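Local coordinates for protein Isomerase/lactonizing enzyme (Agrobacterium fabrum str. C58, PDB 2NQL) that belongs to the mandelate racemase/muconate lactonizing enzyme group of the enolase superfamily and binds a sodium ion in its barrel domain, at residues Leu126-Trp131 and Lys293-Phe298. Residues are numbered along the deposited sequence; the frame is centred on the assembly and turned at random.
Sequences LDIALW and KGITNF
Ile295 CG2 lies over one face of the Trp131 indole, a CH-pi contact 3.9 Å from the centroid of the five-membered ring, while Thr296 OG1 and the Asp127 carboxylate carbon sit at the ring's edge, in its plane. The contact joins the two domains of the enolase fold: helix 117-138 belongs to the N-terminal capping domain, and helix 295-308 is one of the helices around the TIM-type barrel. Gly294, at the N-cap of that helix, lacks a capping side chain; the carboxylate of Asp127 reaches the helix start from the other domain. With CG anti to the backbone N (chi1 -176°), Asp127 brings OD2 within 2.9 Å of Thr296 N in a nearly straight bond, and OD2 also takes a weak, strongly bent bond from Ile295 N. The carboxylate's negative charge would be expected to interact favourably with the partly positive helix N-terminus. The backbones come close at Gly294, whose CA is 5.6 Å from Asp127 CA; a side chain there would press on Asp127 CB. Ser99 of helix 98-109 also hydrogen-bonds to the Thr296 hydroxyl. That hydroxyl donates to Asp127 OD1 at 2.7 Å and accepts the indole N-H of Trp131, with OG1 3.2 Å from NE1 at an angle of 173°.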
ATOM      1  N   LEU A 126      -6.000   0.929 -15.129  1.00 15.46           N
ATOM      2  CA  LEU A 126      -6.782  -0.063 -15.855  1.00 14.48           C
ATOM      3  C   LEU A 126      -8.276   0.224 -15.802  1.00 13.82           C
ATOM      4  O   LEU A 126      -8.975  -0.012 -16.776  1.00 19.83           O
ATOM      5  CB  LEU A 126      -6.507  -1.468 -15.270  1.00 14.75           C
ATOM      6  CG  LEU A 126      -5.052  -1.908 -15.459  1.00 11.94           C
ATOM      7  CD1 LEU A 126      -4.747  -3.217 -14.642  1.00 14.76           C
ATOM      8  CD2 LEU A 126      -4.591  -2.073 -16.950  1.00 19.95           C
ATOM      9  N   ASP A 127      -8.728   0.715 -14.653  1.00 13.18           N
ATOM     10  CA  ASP A 127     -10.151   0.991 -14.418  1.00 15.69           C
ATOM     11  C   ASP A 127     -10.602   2.176 -15.295  1.00 18.83           C
ATOM     12  O   ASP A 127     -11.666   2.131 -15.929  1.00 17.81           O
ATOM     13  CB  ASP A 127     -10.398   1.274 -12.939  1.00 16.99           C
ATOM     14  CG  ASP A 127     -11.877   1.476 -12.612  1.00 23.06           C
ATOM     15  OD1 ASP A 127     -12.613   0.472 -12.460  1.00 21.52           O
ATOM     16  OD2 ASP A 127     -12.300   2.647 -12.483  1.00 20.18           O
ATOM     17  N   ILE A 128      -9.775   3.214 -15.356  1.00 16.93           N
ATOM     18  CA  ILE A 128     -10.092   4.374 -16.209  1.00 16.56           C
ATOM     19  C   ILE A 128     -10.170   3.943 -17.701  1.00 18.82           C
ATOM     20  O   ILE A 128     -11.132   4.272 -18.397  1.00 16.39           O
ATOM     21  CB  ILE A 128      -9.053   5.523 -15.994  1.00 14.93           C
ATOM     22  CG1 ILE A 128      -9.167   6.059 -14.555  1.00 15.41           C
ATOM     23  CG2 ILE A 128      -9.277   6.644 -17.081  1.00 16.71           C
ATOM     24  CD1 ILE A 128      -7.979   6.927 -14.091  1.00 19.07           C
ATOM     25  N   ALA A 129      -9.190   3.159 -18.170  1.00 16.22           N
ATOM     26  CA  ALA A 129      -9.190   2.692 -19.556  1.00 15.78           C
ATOM     27  C   ALA A 129     -10.414   1.821 -19.879  1.00 14.96           C
ATOM     28  O   ALA A 129     -11.004   1.948 -20.949  1.00 16.30           O
ATOM     29  CB  ALA A 129      -7.922   1.979 -19.877  1.00 17.71           C
ATOM     30  N   LEU A 130     -10.781   0.933 -18.956  1.00 17.33           N
ATOM     31  CA  LEU A 130     -11.957   0.085 -19.152  1.00 16.53           C
ATOM     32  C   LEU A 130     -13.274   0.881 -19.164  1.00 18.40           C
ATOM     33  O   LEU A 130     -14.142   0.608 -20.007  1.00 21.44           O
ATOM     34  CB  LEU A 130     -12.017  -1.038 -18.090  1.00 19.81           C
ATOM     35  CG  LEU A 130     -12.807  -2.291 -18.490  1.00 33.16           C
ATOM     36  CD1 LEU A 130     -12.241  -3.007 -19.717  1.00 22.59           C
ATOM     37  CD2 LEU A 130     -12.837  -3.245 -17.318  1.00 32.99           C
ATOM     38  N   TRP A 131     -13.428   1.856 -18.265  1.00 17.24           N
ATOM     39  CA  TRP A 131     -14.605   2.749 -18.340  1.00 17.15           C
ATOM     40  C   TRP A 131     -14.644   3.595 -19.620  1.00 20.36           C
ATOM     41  O   TRP A 131     -15.739   3.861 -20.153  1.00 20.29           O
ATOM     42  CB  TRP A 131     -14.710   3.673 -17.130  1.00 16.56           C
ATOM     43  CG  TRP A 131     -15.305   3.053 -15.900  1.00 19.47           C
ATOM     44  CD1 TRP A 131     -14.633   2.628 -14.758  1.00 20.17           C
ATOM     45  CD2 TRP A 131     -16.687   2.770 -15.675  1.00 18.85           C
ATOM     46  NE1 TRP A 131     -15.542   2.136 -13.831  1.00 21.49           N
ATOM     47  CE2 TRP A 131     -16.801   2.194 -14.375  1.00 21.65           C
ATOM     48  CE3 TRP A 131     -17.857   2.955 -16.444  1.00 25.40           C
ATOM     49  CZ2 TRP A 131     -18.039   1.799 -13.835  1.00 25.79           C
ATOM     50  CZ3 TRP A 131     -19.086   2.563 -15.895  1.00 26.45           C
ATOM     51  CH2 TRP A 131     -19.159   1.978 -14.616  1.00 26.40           C
ATOM     52  N   LYS A 293      -6.807   6.345  -7.627  1.00 16.93           N
ATOM     53  CA  LYS A 293      -8.048   5.663  -7.203  1.00 15.97           C
ATOM     54  C   LYS A 293      -8.781   4.926  -8.314  1.00 19.14           C
ATOM     55  O   LYS A 293      -9.157   3.766  -8.138  1.00 19.61           O
ATOM     56  CB  LYS A 293      -9.010   6.616  -6.455  1.00 14.56           C
ATOM     57  CG  LYS A 293      -8.432   7.166  -5.172  1.00 13.11           C
ATOM     58  CD  LYS A 293      -9.434   8.069  -4.467  1.00 16.18           C
ATOM     59  CE  LYS A 293      -8.900   8.546  -3.136  1.00 18.73           C
ATOM     60  NZ  LYS A 293      -7.689   9.430  -3.270  1.00 17.35           N
ATOM     61  N   GLY A 294      -8.992   5.590  -9.452  1.00 17.99           N
ATOM     62  CA  GLY A 294      -9.765   5.020 -10.557  1.00 15.51           C
ATOM     63  C   GLY A 294     -11.231   5.356 -10.324  1.00 19.96           C
ATOM     64  O   GLY A 294     -11.603   5.770  -9.225  1.00 18.79           O
ATOM     65  N   ILE A 295     -12.043   5.195 -11.365  1.00 16.84           N
ATOM     66  CA  ILE A 295     -13.440   5.636 -11.344  1.00 17.77           C
ATOM     67  C   ILE A 295     -14.285   4.820 -10.359  1.00 20.10           C
ATOM     68  O   ILE A 295     -15.045   5.380  -9.568  1.00 18.51           O
ATOM     69  CB  ILE A 295     -14.050   5.613 -12.768  1.00 20.51           C
ATOM     70  CG1 ILE A 295     -13.461   6.768 -13.600  1.00 17.73           C
ATOM     71  CG2 ILE A 295     -15.625   5.723 -12.721  1.00 17.73           C
ATOM     72  CD1 ILE A 295     -13.558   6.562 -15.079  1.00 18.25           C
ATOM     73  N   THR A 296     -14.156   3.501 -10.412  1.00 19.43           N
ATOM     74  CA  THR A 296     -14.886   2.630  -9.454  1.00 17.37           C
ATOM     75  C   THR A 296     -14.695   3.065  -7.988  1.00 19.13           C
ATOM     76  O   THR A 296     -15.679   3.242  -7.261  1.00 19.09           O
ATOM     77  CB  THR A 296     -14.493   1.163  -9.649  1.00 15.91           C
ATOM     78  OG1 THR A 296     -14.814   0.763 -10.983  1.00 19.77           O
ATOM     79  CG2 THR A 296     -15.185   0.239  -8.611  1.00 17.16           C
ATOM     80  N   ASN A 297     -13.439   3.276  -7.567  1.00 18.10           N
ATOM     81  CA  ASN A 297     -13.143   3.756  -6.210  1.00 20.05           C
ATOM     82  C   ASN A 297     -13.664   5.133  -5.888  1.00 19.97           C
ATOM     83  O   ASN A 297     -14.144   5.386  -4.789  1.00 21.76           O
ATOM     84  CB  ASN A 297     -11.628   3.698  -5.921  1.00 17.24           C
ATOM     85  CG  ASN A 297     -11.172   2.296  -5.519  1.00 21.97           C
ATOM     86  OD1 ASN A 297     -11.860   1.609  -4.760  1.00 21.26           O
ATOM     87  ND2 ASN A 297     -10.000   1.883  -6.001  1.00 18.25           N
ATOM     88  N   PHE A 298     -13.544   6.030  -6.863  1.00 19.11           N
ATOM     89  CA  PHE A 298     -13.937   7.423  -6.703  1.00 20.21           C
ATOM     90  C   PHE A 298     -15.460   7.463  -6.482  1.00 18.98           C
ATOM     91  O   PHE A 298     -15.920   8.139  -5.562  1.00 22.76           O
ATOM     92  CB  PHE A 298     -13.544   8.136  -7.986  1.00 25.60           C
ATOM     93  CG  PHE A 298     -13.312   9.606  -7.866  1.00 24.77           C
ATOM     94  CD1 PHE A 298     -12.009  10.114  -7.747  1.00 24.66           C
ATOM     95  CD2 PHE A 298     -14.385  10.495  -8.009  1.00 23.93           C
ATOM     96  CE1 PHE A 298     -11.785  11.488  -7.729  1.00 19.54           C
ATOM     97  CE2 PHE A 298     -14.177  11.876  -7.973  1.00 29.63           C
ATOM     98  CZ  PHE A 298     -12.881  12.370  -7.837  1.00 23.32           C
TER